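Local coordinates for conserved hypothetical protein (Bacteroides thetaiotaomicron, PDB 2FB6), which is of unknown function but folds as a single alpha/beta domain with helices around a parallel five-stranded sheet, at residues K52-A55 against Q59-T62. Sequence-based numbering, arbitrary orientation.
Sequences KLVA and QVQT
V60 points its side chain at helix 49-56 and packs one methyl on V54 and the other on L53, the tight part of this contact. Its CG1 meets V54 CG2 at 3.8 Å, the two valines crossing at about a right angle. Its other methyl, CG2, lies against the branch carbon of L53, 3.9 Å from L53 CG, with both leucine methyls about as near. L53 leaves its backbone aslant, but with CG anti to the backbone N (chi1 176°) its branched end swings in over V60. Beside this apolar patch, Q61, extended beyond CG, reaches across and gives one N-H to the backbone: NE2 to V54 O is 2.9 Å, nearly straight at 164°, and meets the oxygen in the carbonyl plane. That oxygen also lies almost exactly in the plane of the Q61 amide. A55 O is only 3.2 Å from Q61 NE2, but the angle is too poor for a bond. V54 O would probably lose this cross-helix donor, and a gap open beside it, if Q61 were an alanine. The flanks turned away are loose: K52 on one helix, Q59 and T62 on the other, are exposed and take no part, K52 instead forming a cation-pi contact with F84. The two helices, 49-56 and 58-70, follow one another through a tight turn, where D57 OD1 accepts a hydrogen bond from V60 N. On the inner side V54 and V60 both rest on W14 of strand 9-14, while L53 and V60 also touch helix 19-36, through V22 and F23 respectively.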
loop_
_atom_site.group_PDB
_atom_site.type_symbol
_atom_site.label_atom_id
_atom_site.label_comp_id
_atom_site.label_asym_id
_atom_site.label_seq_id
_atom_site.Cartn_x
_atom_site.Cartn_y
_atom_site.Cartn_z
ATOM N N LYS A 52 -2.131 -0.841 -12.033
ATOM C CA LYS A 52 -2.433 -1.752 -13.146
ATOM C C LYS A 52 -2.013 -3.176 -12.799
ATOM O O LYS A 52 -2.736 -4.127 -13.094
ATOM C CB LYS A 52 -1.742 -1.307 -14.437
ATOM C CG LYS A 52 -2.407 -0.139 -15.119
ATOM C CD LYS A 52 -1.793 0.109 -16.490
ATOM C CE LYS A 52 -2.233 1.448 -17.050
ATOM N NZ LYS A 52 -1.509 1.783 -18.313
ATOM N N LEU A 53 -0.853 -3.330 -12.158
ATOM C CA LEU A 53 -0.390 -4.658 -11.767
ATOM C C LEU A 53 -1.376 -5.351 -10.817
ATOM O O LEU A 53 -1.751 -6.509 -11.013
ATOM C CB LEU A 53 1.004 -4.592 -11.138
ATOM C CG LEU A 53 1.528 -5.925 -10.604
ATOM C CD1 LEU A 53 1.803 -6.889 -11.770
ATOM C CD2 LEU A 53 2.766 -5.673 -9.745
ATOM N N VAL A 54 -1.772 -4.652 -9.763
ATOM C CA VAL A 54 -2.687 -5.230 -8.784
ATOM C C VAL A 54 -4.019 -5.581 -9.436
ATOM O O VAL A 54 -4.598 -6.633 -9.139
ATOM C CB VAL A 54 -2.885 -4.284 -7.581
ATOM C CG1 VAL A 54 -3.977 -4.787 -6.683
ATOM C CG2 VAL A 54 -1.573 -4.174 -6.787
ATOM N N ALA A 55 -4.500 -4.719 -10.337
ATOM C CA ALA A 55 -5.796 -4.945 -10.962
ATOM C C ALA A 55 -5.816 -6.190 -11.827
ATOM O O ALA A 55 -6.855 -6.829 -11.964
ATOM C CB ALA A 55 -6.189 -3.733 -11.793
ATOM N N GLN A 59 -1.760 -13.430 -8.911
ATOM C CA GLN A 59 -0.753 -13.758 -7.893
ATOM C C GLN A 59 -0.496 -12.567 -6.965
ATOM O O GLN A 59 -0.376 -12.739 -5.751
ATOM C CB GLN A 59 0.563 -14.252 -8.508
ATOM C CG GLN A 59 0.453 -15.670 -9.068
ATOM C CD GLN A 59 1.743 -16.170 -9.672
ATOM O OE1 GLN A 59 1.734 -16.874 -10.689
ATOM N NE2 GLN A 59 2.856 -15.855 -9.031
ATOM N N VAL A 60 -0.428 -11.361 -7.536
ATOM C CA VAL A 60 -0.300 -10.150 -6.712
ATOM C C VAL A 60 -1.555 -9.966 -5.826
ATOM O O VAL A 60 -1.451 -9.598 -4.659
ATOM C CB VAL A 60 -0.027 -8.909 -7.590
ATOM C CG1 VAL A 60 0.019 -7.619 -6.769
ATOM C CG2 VAL A 60 1.279 -9.085 -8.361
ATOM N N GLN A 61 -2.742 -10.221 -6.374
ATOM C CA GLN A 61 -3.971 -10.119 -5.567
ATOM C C GLN A 61 -3.948 -11.026 -4.339
ATOM O O GLN A 61 -4.409 -10.636 -3.275
ATOM C CB GLN A 61 -5.206 -10.372 -6.433
ATOM C CG GLN A 61 -5.336 -9.317 -7.503
ATOM C CD GLN A 61 -6.468 -9.560 -8.448
ATOM O OE1 GLN A 61 -7.186 -10.553 -8.343
ATOM N NE2 GLN A 61 -6.633 -8.648 -9.392
ATOM N N THR A 62 -3.423 -12.238 -4.486
ATOM C CA THR A 62 -3.286 -13.125 -3.338
ATOM C C THR A 62 -2.452 -12.484 -2.236
ATOM O O THR A 62 -2.829 -12.571 -1.065
ATOM C CB THR A 62 -2.702 -14.473 -3.793
ATOM O OG1 THR A 62 -3.560 -14.980 -4.813
ATOM C CG2 THR A 62 -2.616 -15.498 -2.633
#